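Local coordinates for avirulence protein AVRPPH3 (Pseudomonas syringae pv. phaseolicola, PDB 1UKF) that acts as a papain-like cysteine protease of the C58 family, cleaving itself, eliciting the hypersensitive response and probably impairing plant defence in infected cells, at residues Arg10-Asn15 with Lys144-Asn149; Thr23-Met28 with Ser36-Leu41; Lys94-Ser99 with Val181-Val186. All coordinates share one frame; numbering follows the deposited sequence.

Contact 1: Arg10-Asn15 with Lys144-Asn149; sequences RDVNHN and KLFDPN
Val12 and Asn13 bring the loop after strand 6-9 down onto Pro148 and Asn149, just beyond the end of strand 142-147. Among the backbone bonds, Val12 N donates to Pro148 O at 2.9 Å, reaching the oxygen almost head-on (C=O...N angle 175°) although the N-H itself is bent. The same oxygen lies against Val12 CG2, 3.4 Å away.

Side-chain polar contacts centre on Asn149 OD1. Asn13 ND2 donates to Asn149 OD1 over 3.0 Å in a nearly straight bond; the acceptor lies in the Asn13 amide plane, yet ND2 stands above the plane of the Asn149 carbonyl, the two amides being turned 43° apart. Chi1 of -164° sets Asn13 CG anti to the backbone N, chi2 turns the amide, and Asn13 OD1, accepting from Ile17 N, fixes which end faces Asn149. A water lies within hydrogen-bonding distance of both Asp11 OD1 and Asn149 OD1, 2.9 Å from the latter; how its protons are shared is open. Each segment also folds on itself in an Asx turn: Asp11 OD1 accepts from Asn13 N, and Asp147 OD1 from Asn149 N.

In the small apolar part, Asn13 CB rests 3.6 Å from Pro148 CB, the two side chains lying side by side, while Val12 CG2 meets the Phe146 ring at its edge, 3.8 Å from CZ.

Asp147, the aspartate of the Cys18-His132-Asp147 triad, accepts from His132 NE2 at OD1, and its OD2 bonds Tyr171 OH, whose oxygen is shared with Asn149 ND2. Asn13 touches Cys18 and His132, so the contact forms part of the active-site surroundings of a papain-like protease.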
loop_
_atom_site.group_PDB
_atom_site.type_symbol
_atom_site.label_atom_id
_atom_site.label_comp_id
_atom_site.label_asym_id
_atom_site.label_seq_id
_atom_site.Cartn_x
_atom_site.Cartn_y
_atom_site.Cartn_z
ATOM N N ARG A 10 -4.724 -3.256 13.354
ATOM C CA ARG A 10 -3.515 -3.950 13.771
ATOM C C ARG A 10 -2.277 -3.231 13.255
ATOM O O ARG A 10 -2.104 -3.070 12.047
ATOM C CB ARG A 10 -3.510 -5.387 13.237
ATOM C CG ARG A 10 -2.669 -6.366 14.068
ATOM C CD ARG A 10 -3.374 -6.701 15.385
ATOM N NE ARG A 10 -4.683 -7.295 15.127
ATOM C CZ ARG A 10 -4.879 -8.574 14.823
ATOM N NH1 ARG A 10 -3.851 -9.410 14.754
ATOM N NH2 ARG A 10 -6.101 -9.012 14.555
ATOM N N ASP A 11 -1.428 -2.781 14.173
ATOM C CA ASP A 11 -0.183 -2.133 13.788
ATOM C C ASP A 11 0.830 -3.268 13.696
ATOM O O ASP A 11 1.316 -3.759 14.719
ATOM C CB ASP A 11 0.255 -1.132 14.856
ATOM C CG ASP A 11 1.588 -0.476 14.533
ATOM O OD1 ASP A 11 2.267 -0.914 13.578
ATOM O OD2 ASP A 11 1.963 0.480 15.246
ATOM N N VAL A 12 1.133 -3.696 12.477
ATOM C CA VAL A 12 2.067 -4.798 12.275
ATOM C C VAL A 12 3.390 -4.352 11.660
ATOM O O VAL A 12 4.196 -5.187 11.245
ATOM C CB VAL A 12 1.430 -5.891 11.373
ATOM C CG1 VAL A 12 0.199 -6.466 12.055
ATOM C CG2 VAL A 12 1.050 -5.312 10.011
ATOM N N ASN A 13 3.631 -3.041 11.654
ATOM C CA ASN A 13 4.835 -2.487 11.038
ATOM C C ASN A 13 5.914 -1.972 11.989
ATOM O O ASN A 13 6.715 -1.114 11.617
ATOM C CB ASN A 13 4.418 -1.371 10.067
ATOM C CG ASN A 13 5.521 -0.991 9.094
ATOM O OD1 ASN A 13 6.235 -1.852 8.579
ATOM N ND2 ASN A 13 5.645 0.303 8.817
ATOM N N HIS A 14 5.967 -2.500 13.207
ATOM C CA HIS A 14 6.982 -2.048 14.151
ATOM C C HIS A 14 8.400 -2.246 13.607
ATOM O O HIS A 14 9.311 -1.490 13.953
ATOM C CB HIS A 14 6.844 -2.789 15.486
ATOM C CG HIS A 14 7.819 -2.338 16.530
ATOM N ND1 HIS A 14 7.730 -1.111 17.152
ATOM C CD2 HIS A 14 8.917 -2.942 17.045
ATOM C CE1 HIS A 14 8.731 -0.977 18.005
ATOM N NE2 HIS A 14 9.466 -2.074 17.958
ATOM N N ASN A 15 8.581 -3.255 12.758
ATOM C CA ASN A 15 9.893 -3.551 12.193
ATOM C C ASN A 15 10.212 -2.838 10.881
ATOM O O ASN A 15 11.209 -3.152 10.227
ATOM C CB ASN A 15 10.053 -5.065 12.016
ATOM C CG ASN A 15 10.011 -5.813 13.338
ATOM O OD1 ASN A 15 10.785 -5.525 14.251
ATOM N ND2 ASN A 15 9.108 -6.782 13.444
ATOM N N LYS A 144 -10.753 -3.102 -0.649
ATOM C CA LYS A 144 -9.962 -3.426 0.540
ATOM C C LYS A 144 -8.651 -2.652 0.520
ATOM O O LYS A 144 -7.995 -2.569 -0.516
ATOM C CB LYS A 144 -9.625 -4.919 0.577
ATOM C CG LYS A 144 -10.797 -5.882 0.595
ATOM C CD LYS A 144 -10.274 -7.316 0.588
ATOM C CE LYS A 144 -11.395 -8.340 0.651
ATOM N NZ LYS A 144 -10.853 -9.726 0.604
ATOM N N LEU A 145 -8.264 -2.101 1.666
ATOM C CA LEU A 145 -7.013 -1.364 1.762
ATOM C C LEU A 145 -6.283 -1.772 3.033
ATOM O O LEU A 145 -6.877 -1.845 4.110
ATOM C CB LEU A 145 -7.270 0.147 1.753
ATOM C CG LEU A 145 -6.016 1.029 1.783
ATOM C CD1 LEU A 145 -6.292 2.333 1.058
ATOM C CD2 LEU A 145 -5.580 1.279 3.222
ATOM N N PHE A 146 -4.993 -2.052 2.897
ATOM C CA PHE A 146 -4.167 -2.452 4.028
ATOM C C PHE A 146 -3.003 -1.494 4.218
ATOM O O PHE A 146 -2.233 -1.238 3.286
ATOM C CB PHE A 146 -3.630 -3.877 3.815
ATOM C CG PHE A 146 -2.502 -4.256 4.749
ATOM C CD1 PHE A 146 -2.714 -4.371 6.121
ATOM C CD2 PHE A 146 -1.227 -4.499 4.250
ATOM C CE1 PHE A 146 -1.670 -4.722 6.977
ATOM C CE2 PHE A 146 -0.179 -4.850 5.100
ATOM C CZ PHE A 146 -0.405 -4.962 6.464
ATOM N N ASP A 147 -2.892 -0.949 5.423
ATOM C CA ASP A 147 -1.791 -0.059 5.769
ATOM C C ASP A 147 -1.083 -0.772 6.920
ATOM O O ASP A 147 -1.660 -0.940 7.992
ATOM C CB ASP A 147 -2.306 1.293 6.256
ATOM C CG ASP A 147 -1.182 2.247 6.611
ATOM O OD1 ASP A 147 -0.094 1.771 6.998
ATOM O OD2 ASP A 147 -1.387 3.478 6.515
ATOM N N PRO A 148 0.169 -1.206 6.712
ATOM C CA PRO A 148 0.926 -1.904 7.757
ATOM C C PRO A 148 0.934 -1.222 9.132
ATOM O O PRO A 148 1.035 -1.898 10.156
ATOM C CB PRO A 148 2.324 -2.007 7.155
ATOM C CG PRO A 148 2.049 -2.121 5.679
ATOM C CD PRO A 148 0.956 -1.093 5.468
ATOM N N ASN A 149 0.839 0.107 9.162
ATOM C CA ASN A 149 0.838 0.842 10.427
ATOM C C ASN A 149 -0.501 0.810 11.150
ATOM O O ASN A 149 -0.551 1.023 12.363
ATOM C CB ASN A 149 1.165 2.329 10.219
ATOM C CG ASN A 149 2.593 2.581 9.789
ATOM O OD1 ASN A 149 3.520 1.882 10.194
ATOM N ND2 ASN A 149 2.782 3.621 8.983
HETATM O O HOH W 1 4.159 0.937 12.836
#

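Contact 2: Thr23-Met28 with Ser36-Leu41; sequences TEWLVM and SRMDHL
Glu24 OE2 accepts a hydrogen bond from His40 NE2 at 2.8 Å, a His-carboxylate bond that is essentially straight (178°). The oxygen uses its anti lone pair and sits in the plane of the imidazole, at its edge. Glu24 OE1 is held by Arg54 in a salt bridge, so both carboxylate oxygens have partners, which would tend to keep the group ionised.

Next to this bond the Met28 methyl fills the space between His40 and Arg37. Its chain bends at chi2 and at chi3, the latter placing CE 3.5 Å from His40 CD2 and 3.6 Å from Arg37 CG. Farther along, Leu41 spreads its two methyls: CD2 lies 3.6 Å from Glu24 CG, and CD1 comes in at the edge of the Trp25 indole. Met38 CE touches the same pyrrole end, 3.7 Å from Trp25 CD1. The polar ends of Trp25 and Arg37 converge on Glu152, which accepts from Trp25 NE1 and forms a salt bridge with Arg37.

Helices 23-27 and 36-41 cross at 138° between N-to-C directions, their axes 10.9 Å apart: the helix that begins at the catalytic Cys18 packs against the next helix of the papain-like fold.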
loop_
_atom_site.group_PDB
_atom_site.type_symbol
_atom_site.label_atom_id
_atom_site.label_comp_id
_atom_site.label_asym_id
_atom_site.label_seq_id
_atom_site.Cartn_x
_atom_site.Cartn_y
_atom_site.Cartn_z
ATOM N N THR A 23 3.028 -6.348 0.214
ATOM C CA THR A 23 3.032 -7.307 -0.882
ATOM C C THR A 23 2.513 -8.661 -0.397
ATOM O O THR A 23 1.773 -9.334 -1.116
ATOM C CB THR A 23 4.439 -7.448 -1.494
ATOM O OG1 THR A 23 4.869 -6.168 -1.978
ATOM C CG2 THR A 23 4.421 -8.421 -2.666
ATOM N N GLU A 24 2.878 -9.056 0.822
ATOM C CA GLU A 24 2.389 -10.320 1.374
ATOM C C GLU A 24 0.865 -10.229 1.493
ATOM O O GLU A 24 0.153 -11.186 1.191
ATOM C CB GLU A 24 3.029 -10.587 2.744
ATOM C CG GLU A 24 2.485 -11.803 3.509
ATOM C CD GLU A 24 2.782 -13.139 2.846
ATOM O OE1 GLU A 24 3.569 -13.188 1.877
ATOM O OE2 GLU A 24 2.226 -14.158 3.313
ATOM N N TRP A 25 0.359 -9.073 1.916
ATOM C CA TRP A 25 -1.087 -8.900 2.032
ATOM C C TRP A 25 -1.727 -9.047 0.651
ATOM O O TRP A 25 -2.772 -9.681 0.514
ATOM C CB TRP A 25 -1.427 -7.521 2.609
ATOM C CG TRP A 25 -2.907 -7.296 2.767
ATOM C CD1 TRP A 25 -3.690 -7.664 3.827
ATOM C CD2 TRP A 25 -3.781 -6.671 1.821
ATOM N NE1 TRP A 25 -4.996 -7.304 3.599
ATOM C CE2 TRP A 25 -5.082 -6.692 2.375
ATOM C CE3 TRP A 25 -3.594 -6.094 0.558
ATOM C CZ2 TRP A 25 -6.190 -6.155 1.710
ATOM C CZ3 TRP A 25 -4.693 -5.559 -0.102
ATOM C CH2 TRP A 25 -5.974 -5.592 0.475
ATOM N N LEU A 26 -1.109 -8.465 -0.375
ATOM C CA LEU A 26 -1.651 -8.567 -1.725
ATOM C C LEU A 26 -1.767 -10.023 -2.156
ATOM O O LEU A 26 -2.765 -10.419 -2.762
ATOM C CB LEU A 26 -0.771 -7.809 -2.725
ATOM C CG LEU A 26 -0.933 -6.287 -2.782
ATOM C CD1 LEU A 26 0.105 -5.687 -3.723
ATOM C CD2 LEU A 26 -2.340 -5.939 -3.258
ATOM N N VAL A 27 -0.752 -10.819 -1.833
ATOM C CA VAL A 27 -0.752 -12.230 -2.199
ATOM C C VAL A 27 -1.913 -12.997 -1.576
ATOM O O VAL A 27 -2.534 -13.828 -2.238
ATOM C CB VAL A 27 0.578 -12.909 -1.800
ATOM C CG1 VAL A 27 0.489 -14.418 -2.027
ATOM C CG2 VAL A 27 1.718 -12.322 -2.620
ATOM N N MET A 28 -2.223 -12.722 -0.313
ATOM C CA MET A 28 -3.321 -13.438 0.327
ATOM C C MET A 28 -4.488 -12.557 0.770
ATOM O O MET A 28 -5.178 -12.862 1.742
ATOM C CB MET A 28 -2.792 -14.269 1.504
ATOM C CG MET A 28 -1.680 -13.621 2.315
ATOM S SD MET A 28 -2.191 -12.140 3.191
ATOM C CE MET A 28 -3.110 -12.863 4.553
ATOM N N SER A 36 -8.271 -12.606 10.259
ATOM C CA SER A 36 -7.306 -13.678 10.070
ATOM C C SER A 36 -6.117 -13.201 9.242
ATOM O O SER A 36 -5.002 -13.684 9.426
ATOM C CB SER A 36 -7.964 -14.907 9.421
ATOM O OG SER A 36 -8.416 -14.640 8.108
ATOM N N ARG A 37 -6.344 -12.246 8.341
ATOM C CA ARG A 37 -5.246 -11.724 7.531
ATOM C C ARG A 37 -4.299 -10.921 8.414
ATOM O O ARG A 37 -3.080 -10.993 8.256
ATOM C CB ARG A 37 -5.777 -10.859 6.382
ATOM C CG ARG A 37 -6.453 -11.676 5.282
ATOM C CD ARG A 37 -6.694 -10.859 4.022
ATOM N NE ARG A 37 -7.828 -9.944 4.121
ATOM C CZ ARG A 37 -9.102 -10.310 4.005
ATOM N NH1 ARG A 37 -9.415 -11.581 3.792
ATOM N NH2 ARG A 37 -10.063 -9.399 4.069
ATOM N N MET A 38 -4.854 -10.165 9.355
ATOM C CA MET A 38 -4.003 -9.397 10.250
ATOM C C MET A 38 -3.286 -10.339 11.222
ATOM O O MET A 38 -2.140 -10.090 11.597
ATOM C CB MET A 38 -4.822 -8.344 11.004
ATOM C CG MET A 38 -5.399 -7.262 10.088
ATOM S SD MET A 38 -4.170 -6.402 9.047
ATOM C CE MET A 38 -4.347 -7.290 7.492
ATOM N N ASP A 39 -3.948 -11.425 11.624
ATOM C CA ASP A 39 -3.320 -12.394 12.527
ATOM C C ASP A 39 -2.114 -13.004 11.813
ATOM O O ASP A 39 -1.074 -13.257 12.421
ATOM C CB ASP A 39 -4.298 -13.512 12.910
ATOM C CG ASP A 39 -5.350 -13.065 13.909
ATOM O OD1 ASP A 39 -5.209 -11.970 14.488
ATOM O OD2 ASP A 39 -6.321 -13.822 14.123
ATOM N N HIS A 40 -2.263 -13.235 10.513
ATOM C CA HIS A 40 -1.196 -13.802 9.692
ATOM C C HIS A 40 0.030 -12.884 9.636
ATOM O O HIS A 40 1.174 -13.341 9.733
ATOM C CB HIS A 40 -1.731 -14.040 8.274
ATOM C CG HIS A 40 -0.686 -14.452 7.281
ATOM N ND1 HIS A 40 -0.031 -15.664 7.344
ATOM C CD2 HIS A 40 -0.204 -13.821 6.184
ATOM C CE1 HIS A 40 0.809 -15.761 6.329
ATOM N NE2 HIS A 40 0.724 -14.657 5.610
ATOM N N LEU A 41 -0.226 -11.586 9.495
ATOM C CA LEU A 41 0.829 -10.586 9.386
ATOM C C LEU A 41 1.357 -10.077 10.721
ATOM O O LEU A 41 2.378 -9.383 10.753
ATOM C CB LEU A 41 0.316 -9.403 8.562
ATOM C CG LEU A 41 -0.110 -9.734 7.131
ATOM C CD1 LEU A 41 -0.969 -8.613 6.566
ATOM C CD2 LEU A 41 1.122 -9.958 6.275
#

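Contact 3: Lys94-Ser99 with Val181-Val186; sequences KTVHAS and VNEFRV
Lys94 and Glu183 form the first of two hydrogen-bonded pairs that zip strand 88-97 onto strand 178-187. Lys94 N donates to Glu183 O, and Glu183 N returns a shorter bond of 2.7 Å to Lys94 O. Val96 and Val181 make the second pair: Val96 N to Val181 O and Val181 N to Val96 O are both 2.9 Å, the first of them almost straight (N-H...O 176°). Between the pairs, Thr95 and Asn182 face each other without backbone hydrogen bonds; here Asn182 CA approaches Lys94 O at 3.2 Å in a CA-H...O contact.

Side chains on the face of Thr95 and Asn182 lie side by side and point the same way. Asn182 OD1 is 3.0 Å from Thr95 OG1, and 3.6 Å from the methyl CG2 of the same threonine. Asn182 ND2 bonds Ser123 OG on the adjoining strand.

On the face of Lys94, Val96, Val181 and Glu183, covered by helix 102-113, Lys94 and Glu183 run alongside each other. Glu183 OE1 lies 3.5 Å from Lys94 CD, a methylene, whereas its OE2 rests against Val96 CG2 at the same distance. Lys94 CG stands anti to the backbone N (chi1 180°) and the chain beyond is extended, carrying NZ on to a salt bridge with Asp112.

The strands are thus joined mainly through backbone bonds. Glu183 is buried and its OE2 lies close to Asp112 OD2, which might raise the pKa of one of the two acids; the Lys94 ammonium, salt-bridged to Asp112 and with NZ 4.8 Å from Glu183 OE1, would work the other way.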
loop_
_atom_site.group_PDB
_atom_site.type_symbol
_atom_site.label_atom_id
_atom_site.label_comp_id
_atom_site.label_asym_id
_atom_site.label_seq_id
_atom_site.Cartn_x
_atom_site.Cartn_y
_atom_site.Cartn_z
ATOM N N LYS A 94 2.117 5.529 -11.566
ATOM C CA LYS A 94 1.507 6.850 -11.630
ATOM C C LYS A 94 1.747 7.638 -10.352
ATOM O O LYS A 94 1.677 7.093 -9.253
ATOM C CB LYS A 94 0.003 6.721 -11.874
ATOM C CG LYS A 94 -0.716 8.052 -11.966
ATOM C CD LYS A 94 -2.196 7.858 -12.234
ATOM C CE LYS A 94 -2.918 9.192 -12.282
ATOM N NZ LYS A 94 -4.369 9.015 -12.542
ATOM N N THR A 95 2.034 8.926 -10.501
ATOM C CA THR A 95 2.278 9.790 -9.357
ATOM C C THR A 95 1.176 10.835 -9.239
ATOM O O THR A 95 0.979 11.644 -10.145
ATOM C CB THR A 95 3.630 10.523 -9.480
ATOM O OG1 THR A 95 4.688 9.565 -9.590
ATOM C CG2 THR A 95 3.874 11.400 -8.264
ATOM N N VAL A 96 0.455 10.808 -8.125
ATOM C CA VAL A 96 -0.609 11.774 -7.891
ATOM C C VAL A 96 -0.111 12.731 -6.817
ATOM O O VAL A 96 0.181 12.317 -5.693
ATOM C CB VAL A 96 -1.908 11.088 -7.407
ATOM C CG1 VAL A 96 -3.016 12.121 -7.254
ATOM C CG2 VAL A 96 -2.328 10.009 -8.394
ATOM N N HIS A 97 0.003 14.008 -7.169
ATOM C CA HIS A 97 0.485 15.014 -6.229
ATOM C C HIS A 97 -0.623 15.546 -5.333
ATOM O O HIS A 97 -1.792 15.564 -5.713
ATOM C CB HIS A 97 1.149 16.172 -6.982
ATOM C CG HIS A 97 2.325 15.756 -7.808
ATOM N ND1 HIS A 97 2.197 15.206 -9.066
ATOM C CD2 HIS A 97 3.652 15.773 -7.540
ATOM C CE1 HIS A 97 3.394 14.904 -9.537
ATOM N NE2 HIS A 97 4.294 15.238 -8.631
ATOM N N ALA A 98 -0.240 15.985 -4.138
ATOM C CA ALA A 98 -1.189 16.505 -3.160
ATOM C C ALA A 98 -1.712 17.900 -3.484
ATOM O O ALA A 98 -2.338 18.539 -2.638
ATOM C CB ALA A 98 -0.553 16.501 -1.776
ATOM N N SER A 99 -1.459 18.368 -4.701
ATOM C CA SER A 99 -1.918 19.690 -5.126
ATOM C C SER A 99 -3.420 19.833 -4.900
ATOM O O SER A 99 -4.226 19.284 -5.652
ATOM C CB SER A 99 -1.601 19.908 -6.607
ATOM O OG SER A 99 -2.264 18.954 -7.417
ATOM N N VAL A 181 1.406 10.396 -3.971
ATOM C CA VAL A 181 1.142 8.975 -3.840
ATOM C C VAL A 181 1.536 8.319 -5.152
ATOM O O VAL A 181 1.094 8.747 -6.219
ATOM C CB VAL A 181 -0.357 8.699 -3.595
ATOM C CG1 VAL A 181 -0.616 7.198 -3.575
ATOM C CG2 VAL A 181 -0.800 9.331 -2.287
ATOM N N ASN A 182 2.384 7.300 -5.079
ATOM C CA ASN A 182 2.782 6.581 -6.282
ATOM C C ASN A 182 1.938 5.318 -6.360
ATOM O O ASN A 182 1.768 4.612 -5.364
ATOM C CB ASN A 182 4.258 6.187 -6.241
ATOM C CG ASN A 182 5.171 7.372 -6.065
ATOM O OD1 ASN A 182 5.170 8.302 -6.871
ATOM N ND2 ASN A 182 5.964 7.345 -5.006
ATOM N N GLU A 183 1.412 5.036 -7.542
ATOM C CA GLU A 183 0.576 3.865 -7.738
ATOM C C GLU A 183 1.274 2.818 -8.583
ATOM O O GLU A 183 1.802 3.125 -9.652
ATOM C CB GLU A 183 -0.728 4.251 -8.440
ATOM C CG GLU A 183 -1.484 5.402 -7.810
ATOM C CD GLU A 183 -2.644 5.856 -8.674
ATOM O OE1 GLU A 183 -2.785 5.340 -9.803
ATOM O OE2 GLU A 183 -3.415 6.727 -8.231
ATOM N N PHE A 184 1.279 1.584 -8.096
ATOM C CA PHE A 184 1.860 0.468 -8.827
ATOM C C PHE A 184 0.713 -0.502 -9.073
ATOM O O PHE A 184 0.330 -1.268 -8.185
ATOM C CB PHE A 184 2.972 -0.200 -8.017
ATOM C CG PHE A 184 4.125 0.712 -7.719
ATOM C CD1 PHE A 184 4.146 1.477 -6.555
ATOM C CD2 PHE A 184 5.171 0.848 -8.627
ATOM C CE1 PHE A 184 5.194 2.364 -6.302
ATOM C CE2 PHE A 184 6.219 1.734 -8.383
ATOM C CZ PHE A 184 6.229 2.492 -7.221
ATOM N N ARG A 185 0.149 -0.438 -10.275
ATOM C CA ARG A 185 -0.967 -1.293 -10.660
ATOM C C ARG A 185 -0.423 -2.655 -11.058
ATOM O O ARG A 185 0.377 -2.765 -11.988
ATOM C CB ARG A 185 -1.724 -0.659 -11.824
ATOM C CG ARG A 185 -2.973 -1.408 -12.240
ATOM C CD ARG A 185 -3.686 -0.644 -13.337
ATOM N NE ARG A 185 -4.735 -1.434 -13.973
ATOM C CZ ARG A 185 -5.486 -0.996 -14.978
ATOM N NH1 ARG A 185 -5.305 0.226 -15.457
ATOM N NH2 ARG A 185 -6.413 -1.782 -15.508
ATOM N N VAL A 186 -0.866 -3.692 -10.356
ATOM C CA VAL A 186 -0.379 -5.039 -10.613
ATOM C C VAL A 186 -1.482 -6.056 -10.884
ATOM O O VAL A 186 -2.643 -5.843 -10.539
ATOM C CB VAL A 186 0.467 -5.539 -9.417
ATOM C CG1 VAL A 186 1.550 -4.519 -9.092
ATOM C CG2 VAL A 186 -0.424 -5.770 -8.201
#

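In the fold
Contacts 1 and 3 reach the same antiparallel sheet but lie on opposite sides of the chain's centre, about 19 Å apart between centres and without touching. Contact 3 joins an edge strand to its neighbour by regular backbone pairing, partly buried. Contact 1, also partly buried, relies on loop turns, amides and a water beside the triad. Contact 2 is the more buried: helix against helix, chiefly methyls and rings, with one His-carboxylate hydrogen bond. It touches contact 1, nested within the chain loop that contact 1 closes: Phe146 packs on Trp25 and Met38, tying strand 142-147 to both helices, and Arg10 forms salt bridges with Asp39 and Asp42, tying its loop to helix 34-41.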